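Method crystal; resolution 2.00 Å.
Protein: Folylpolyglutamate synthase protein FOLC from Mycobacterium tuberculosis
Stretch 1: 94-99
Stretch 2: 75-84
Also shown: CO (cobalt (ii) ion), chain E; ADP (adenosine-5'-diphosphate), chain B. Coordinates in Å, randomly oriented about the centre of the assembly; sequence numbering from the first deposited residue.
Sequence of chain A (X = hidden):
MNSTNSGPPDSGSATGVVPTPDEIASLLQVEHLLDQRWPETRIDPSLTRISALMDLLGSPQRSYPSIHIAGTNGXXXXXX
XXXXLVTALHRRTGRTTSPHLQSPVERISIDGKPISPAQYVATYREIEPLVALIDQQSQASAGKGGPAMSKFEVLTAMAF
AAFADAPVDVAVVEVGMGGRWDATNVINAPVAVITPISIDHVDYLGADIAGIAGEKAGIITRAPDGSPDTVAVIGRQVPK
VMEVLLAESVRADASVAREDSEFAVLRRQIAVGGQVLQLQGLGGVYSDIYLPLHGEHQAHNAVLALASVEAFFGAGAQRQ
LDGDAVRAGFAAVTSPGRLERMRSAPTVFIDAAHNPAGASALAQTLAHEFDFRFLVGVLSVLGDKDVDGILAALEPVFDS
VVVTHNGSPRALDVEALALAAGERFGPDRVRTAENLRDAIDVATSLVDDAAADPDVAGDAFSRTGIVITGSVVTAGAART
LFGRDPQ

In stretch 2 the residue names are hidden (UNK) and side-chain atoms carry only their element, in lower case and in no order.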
ATOM      1  N   GLY A  94      13.532   8.985  -3.523  1.00 24.87           N
ATOM      2  CA  GLY A  94      13.668   7.599  -3.029  1.00 25.04           C
ATOM      3  C   GLY A  94      12.312   7.297  -2.426  1.00 26.62           C
ATOM      4  O   GLY A  94      11.661   8.189  -1.867  1.00 26.02           O
ATOM      5  N   ARG A  95      11.871   6.046  -2.523  1.00 25.26           N
ATOM      6  CA  ARG A  95      10.586   5.700  -1.996  1.00 25.10           C
ATOM      7  C   ARG A  95      10.681   4.314  -1.319  1.00 26.79           C
ATOM      8  O   ARG A  95      11.258   3.351  -1.877  1.00 27.32           O
ATOM      9  CB  ARG A  95       9.521   5.648  -3.126  1.00 23.45           C
ATOM     10  CG  ARG A  95       8.234   4.987  -2.619  1.00 23.26           C
ATOM     11  CD  ARG A  95       7.070   5.112  -3.627  1.00 24.25           C
ATOM     12  NE  ARG A  95       7.460   4.964  -5.060  1.00 23.15           N
ATOM     13  CZ  ARG A  95       7.614   3.785  -5.678  1.00 27.15           C
ATOM     14  NH1 ARG A  95       7.501   2.618  -4.994  1.00 23.62           N
ATOM     15  NH2 ARG A  95       7.879   3.764  -6.978  1.00 23.58           N
ATOM     16  N   THR A  96      10.136   4.222  -0.107  1.00 27.45           N
ATOM     17  CA  THR A  96      10.112   2.940   0.541  1.00 27.34           C
ATOM     18  C   THR A  96       8.663   2.627   0.831  1.00 28.07           C
ATOM     19  O   THR A  96       7.908   3.456   1.366  1.00 29.41           O
ATOM     20  CB  THR A  96      11.084   2.803   1.748  1.00 28.76           C
ATOM     21  OG1 THR A  96      10.957   1.489   2.309  1.00 27.57           O
ATOM     22  CG2 THR A  96      10.878   3.863   2.831  1.00 26.29           C
ATOM     23  N   THR A  97       8.238   1.458   0.377  1.00 27.52           N
ATOM     24  CA  THR A  97       6.868   1.020   0.547  1.00 28.52           C
ATOM     25  C   THR A  97       6.841  -0.412   1.092  1.00 29.86           C
ATOM     26  O   THR A  97       7.865  -1.077   1.142  1.00 28.72           O
ATOM     27  CB  THR A  97       6.060   1.004  -0.789  1.00 30.13           C
ATOM     28  OG1 THR A  97       6.828   0.305  -1.789  1.00 29.80           O
ATOM     29  CG2 THR A  97       5.738   2.461  -1.300  1.00 27.40           C
ATOM     30  N   SER A  98       5.652  -0.836   1.545  1.00 30.38           N
ATOM     31  CA  SER A  98       5.449  -2.159   2.086  1.00 33.22           C
ATOM     32  C   SER A  98       3.948  -2.478   2.067  1.00 32.94           C
ATOM     33  O   SER A  98       3.066  -1.577   1.884  1.00 32.34           O
ATOM     34  CB  SER A  98       6.049  -2.307   3.483  1.00 33.19           C
ATOM     35  OG  SER A  98       5.459  -1.326   4.296  1.00 39.30           O
ATOM     36  N   PRO A  99       3.644  -3.791   2.112  1.00 33.34           N
ATOM     37  CA  PRO A  99       4.635  -4.861   1.966  1.00 32.84           C
ATOM     38  C   PRO A  99       5.074  -4.942   0.471  1.00 33.08           C
ATOM     39  O   PRO A  99       4.536  -4.216  -0.343  1.00 33.47           O
ATOM     40  CB  PRO A  99       3.864  -6.148   2.361  1.00 31.98           C
ATOM     41  CG  PRO A  99       2.436  -5.741   2.599  1.00 34.54           C
ATOM     42  CD  PRO A  99       2.258  -4.268   2.239  1.00 32.56           C
ATOM     43  N   UNK A  75      -2.125   3.718   1.483  1.00 25.62           N
ATOM     44  CA  UNK A  75      -0.767   4.234   1.776  1.00 25.61           C
ATOM     45  C   UNK A  75       0.169   4.034   0.584  1.00 26.40           C
ATOM     46  O   UNK A  75       0.884   4.958   0.174  1.00 26.03           O
ATOM     47  c   UNK A  75      -0.053   3.630   3.007  1.00 25.37           C
ATOM     48  c   UNK A  75       0.039   1.667   5.452  1.00 27.22           C
ATOM     49  c   UNK A  75      -0.757   3.858   4.417  1.00 26.17           C
ATOM     50  c   UNK A  75       0.068   3.223   5.526  1.00 27.85           C
ATOM     51  n   UNK A  75      -1.376   1.110   5.347  1.00 27.47           N
ATOM     52  N   UNK A  76       0.268   2.787   0.133  1.00 24.98           N
ATOM     53  CA  UNK A  76       1.196   2.469  -0.974  1.00 24.64           C
ATOM     54  C   UNK A  76       0.815   3.244  -2.237  1.00 23.16           C
ATOM     55  O   UNK A  76       1.687   3.798  -2.927  1.00 23.85           O
ATOM     56  c   UNK A  76       1.265   0.934  -1.252  1.00 24.02           C
ATOM     57  o   UNK A  76       1.988   0.371  -0.169  1.00 24.19           O
ATOM     58  c   UNK A  76       2.107   0.686  -2.546  1.00 22.81           C
ATOM     59  N   UNK A  77      -0.468   3.246  -2.566  1.00 24.61           N
ATOM     60  CA  UNK A  77      -0.876   3.965  -3.775  1.00 24.06           C
ATOM     61  C   UNK A  77      -0.538   5.476  -3.665  1.00 24.51           C
ATOM     62  O   UNK A  77      -0.066   6.109  -4.629  1.00 22.73           O
ATOM     63  c   UNK A  77      -2.380   3.816  -3.978  1.00 24.76           C
ATOM     64  o   UNK A  77      -2.732   2.524  -4.432  1.00 26.87           O
ATOM     65  N   UNK A  78      -0.805   6.074  -2.493  1.00 23.81           N
ATOM     66  CA  UNK A  78      -0.476   7.500  -2.279  1.00 22.74           C
ATOM     67  C   UNK A  78       1.030   7.694  -2.362  1.00 23.41           C
ATOM     68  O   UNK A  78       1.507   8.698  -2.937  1.00 25.74           O
ATOM     69  c   UNK A  78      -2.574   8.144  -0.971  1.00 20.52           C
ATOM     70  c   UNK A  78      -1.022   8.052  -0.897  1.00 24.91           C
ATOM     71  c   UNK A  78      -0.407   9.500  -0.605  1.00 22.41           C
ATOM     72  N   UNK A  79       1.815   6.767  -1.794  1.00 21.69           N
ATOM     73  CA  UNK A  79       3.284   6.895  -1.815  1.00 21.28           C
ATOM     74  C   UNK A  79       3.730   6.946  -3.274  1.00 21.41           C
ATOM     75  O   UNK A  79       4.571   7.744  -3.643  1.00 21.39           O
ATOM     76  c   UNK A  79       3.956   5.721  -1.131  1.00 18.75           C
ATOM     77  N   UNK A  80       3.199   6.040  -4.093  1.00 21.71           N
ATOM     78  CA  UNK A  80       3.608   6.009  -5.517  1.00 22.15           C
ATOM     79  C   UNK A  80       3.160   7.233  -6.332  1.00 23.18           C
ATOM     80  O   UNK A  80       3.878   7.618  -7.263  1.00 23.38           O
ATOM     81  c   UNK A  80       3.188   2.200  -6.199  1.00 23.86           C
ATOM     82  n   UNK A  80       5.086   1.235  -9.232  1.00 24.36           N
ATOM     83  n   UNK A  80       5.550   0.758  -7.049  1.00 20.88           N
ATOM     84  c   UNK A  80       4.758   1.337  -7.950  1.00 24.14           C
ATOM     85  c   UNK A  80       3.755   3.468  -5.518  1.00 21.98           C
ATOM     86  c   UNK A  80       3.113   4.762  -6.209  1.00 22.13           C
ATOM     87  n   UNK A  80       3.662   2.019  -7.593  1.00 23.56           N
ATOM     88  N   UNK A  81       2.004   7.814  -5.989  1.00 21.95           N
ATOM     89  CA  UNK A  81       1.517   9.056  -6.580  1.00 23.59           C
ATOM     90  C   UNK A  81       2.411  10.253  -6.199  1.00 23.68           C
ATOM     91  O   UNK A  81       2.808  11.012  -7.067  1.00 25.11           O
ATOM     92  c   UNK A  81      -0.892   8.430  -6.899  1.00 24.95           C
ATOM     93 se   UNK A  81      -2.593   8.534  -5.955  1.00 28.32          SE
ATOM     94  c   UNK A  81      -3.656   7.392  -7.067  1.00 23.63           C
ATOM     95  c   UNK A  81       0.090   9.344  -6.134  1.00 23.09           C
ATOM     96  N   UNK A  82       2.723  10.396  -4.917  1.00 23.36           N
ATOM     97  CA  UNK A  82       3.710  11.383  -4.463  1.00 24.29           C
ATOM     98  C   UNK A  82       5.018  11.252  -5.221  1.00 25.14           C
ATOM     99  O   UNK A  82       5.549  12.242  -5.694  1.00 26.82           O
ATOM    100  c   UNK A  82       3.958  11.235  -2.921  1.00 24.21           C
ATOM    101  c   UNK A  82       2.674  11.585  -2.132  1.00 25.04           C
ATOM    102  c   UNK A  82       5.173  12.039  -2.440  1.00 21.81           C
ATOM    103  N   UNK A  83       5.569  10.034  -5.333  1.00 24.58           N
ATOM    104  CA  UNK A  83       6.794   9.805  -6.084  1.00 24.33           C
ATOM    105  C   UNK A  83       6.627  10.295  -7.544  1.00 24.46           C
ATOM    106  O   UNK A  83       7.462  11.056  -8.120  1.00 25.00           O
ATOM    107  o   UNK A  83       9.106   8.840  -7.218  1.00 28.51           O
ATOM    108  o   UNK A  83       8.992   6.815  -6.293  1.00 27.76           O
ATOM    109  c   UNK A  83       7.105   8.289  -6.040  1.00 23.97           C
ATOM    110  c   UNK A  83       8.504   7.958  -6.544  1.00 28.45           C
ATOM    111  N   UNK A  84       5.558   9.860  -8.186  1.00 24.25           N
ATOM    112  CA  UNK A  84       5.328  10.281  -9.563  1.00 23.74           C
ATOM    113  C   UNK A  84       5.292  11.824  -9.720  1.00 24.78           C
ATOM    114  O   UNK A  84       5.877  12.369 -10.675  1.00 24.42           O
ATOM    115  c   UNK A  84       3.997   9.670 -10.099  1.00 24.14           C
TER
HETATM  116 CO    CO E1493       1.159  -0.490   1.666  1.00 28.96          CO
HETATM  117  PB  ADP B1490      -1.956   0.309   1.915  1.00 32.04           P
HETATM  118  O1B ADP B1490      -0.539   0.582   1.482  1.00 29.25           O
HETATM  119  O2B ADP B1490      -2.174  -1.115   2.345  1.00 33.59           O
HETATM  120  O3B ADP B1490      -2.576   1.313   2.838  1.00 30.87           O
HETATM  121  PA  ADP B1490      -2.671   0.236  -0.961  1.00 32.77           P
HETATM  122  O1A ADP B1490      -1.653  -0.884  -1.112  1.00 31.51           O
HETATM  123  O2A ADP B1490      -2.762   1.455  -1.865  1.00 26.12           O
HETATM  124  O3A ADP B1490      -2.908   0.574   0.623  1.00 31.81           O
HETATM  125  O5' ADP B1490      -4.072  -0.533  -1.255  1.00 35.29           O
HETATM  126  C5' ADP B1490      -4.424  -1.826  -0.740  1.00 33.51           C
HETATM  127  C4' ADP B1490      -5.863  -2.091  -1.234  1.00 39.19           C
HETATM  128  O4' ADP B1490      -6.759  -1.131  -0.608  1.00 34.70           O
HETATM  129  C3' ADP B1490      -6.084  -1.805  -2.718  1.00 41.59           C
HETATM  130  O3' ADP B1490      -6.043  -2.995  -3.478  1.00 47.10           O
HETATM  131  C2' ADP B1490      -7.480  -1.278  -2.898  1.00 42.55           C
HETATM  132  O2' ADP B1490      -8.382  -2.434  -2.816  1.00 48.77           O
HETATM  133  C1' ADP B1490      -7.720  -0.620  -1.564  1.00 37.44           C
HETATM  134  N9  ADP B1490      -7.522   0.857  -1.499  1.00 34.80           N
HETATM  135  C8  ADP B1490      -6.449   1.646  -1.844  1.00 32.19           C
HETATM  136  N7  ADP B1490      -6.717   2.950  -1.538  1.00 31.85           N
HETATM  137  C5  ADP B1490      -7.921   2.966  -0.893  1.00 31.30           C
HETATM  138  C6  ADP B1490      -8.782   3.976  -0.269  1.00 33.48           C
HETATM  139  N6  ADP B1490      -8.421   5.277  -0.251  1.00 30.42           N
HETATM  140  N1  ADP B1490      -9.951   3.547   0.220  1.00 30.70           N
HETATM  141  C2  ADP B1490     -10.414   2.270   0.188  1.00 31.87           C
HETATM  142  N3  ADP B1490      -9.670   1.264  -0.342  1.00 32.58           N
HETATM  143  C4  ADP B1490      -8.455   1.594  -0.890  1.00 34.00           C
HETATM  144  O   HOH W   1       5.337   0.101  -4.147  1.00 27.82           O
HETATM  145  O   HOH W   2       0.592  -1.406   3.539  1.00 32.68           O
HETATM  146  O   HOH W   3       0.263  -2.050   0.574  1.00 33.04           O

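Position 75 opens the helix with four side-chain carbons in a row ending in a nitrogen, an unbranched chain that only lysine fits. It makes no contact with stretch 1. K75 serves the nucleotide instead: its backbone N and its NZ each donate a 2.8 Å hydrogen bond to O3B of ADP.

Position 76 has one carbon carrying an oxygen and a second carbon. The oxygen lies 3.0 Å from S98 O, yet the two are not hydrogen-bonded; both bind the cobalt ion. The branched pattern is that of threonine. In T76, then, OG1 is a metal ligand at 2.2 Å from CO, while its backbone N donates to ADP O1B at 2.7 Å.

Position 77 shows one carbon and then one oxygen, which is serine. Its CB points away from stretch 1, and S77 places both N and OG on ADP O2A, at 3.0 and 2.8 Å.

Position 78 carries three carbons, forked at the first, and nothing of stretch 1 is near. It is V78.

At position 79 a single carbon ends the side chain. It points toward stretch 1 and sits 3.7 Å from T97 CG2 and 4.0 Å from R95 CD. This is alanine, and the short side chain of A79 meets a methyl and a methylene at packing distance.

Position 80 is long: three carbons, a nitrogen, then a carbon carrying two more nitrogens. One of its carbons lies over one face of the R95 guanidinium, and a terminal nitrogen comes within 3.4 Å of R95 NH1, a meeting of two donors with like charge and no hydrogen bond. This is arginine. The carbon over the face is R80 CG, and R95 NH2 lies over one face of the R80 guanidinium. A water accepts from R80 NH1 at 3.0 Å and also hydrogen-bonds T97 OG1 at 2.8 Å, linking the stretches.

Position 81 has two carbons, a selenium and a terminal carbon in an unbranched chain: selenomethionine, at M81. Its CB points away from the contact.

Position 82 again shows three carbons forked at the first, touching nothing on stretch 1, so it is V82.

Position 83 has two carbons, the second carrying two oxygens, one of them 2.7 Å from R95 NE. That is aspartate. D83 OD2 accepts from R95 NE in a salt bridge, with a weak second bond from R95 NH2 at 3.3 Å.

Position 84 has one carbon and no contact across the stretches; it is A84.

The contact works as an antiparallel pairing, strand and helix axes at 178° and 9.2 Å apart at closest approach. R95 supplies the largest covered area; its chain, t at chi1 and chi2, passes A79 and turns at chi3, meeting D83 at the guanidinium edge and R80 over one face. At the other end, cobalt joins T76, S98 and ADP O1B. The rules: a small residue where the chains pack, a carboxylate one turn later for the arginine, and a shared metal beside the nucleotide.

Stretch 2, residues 75-84: KTSVARMVDA
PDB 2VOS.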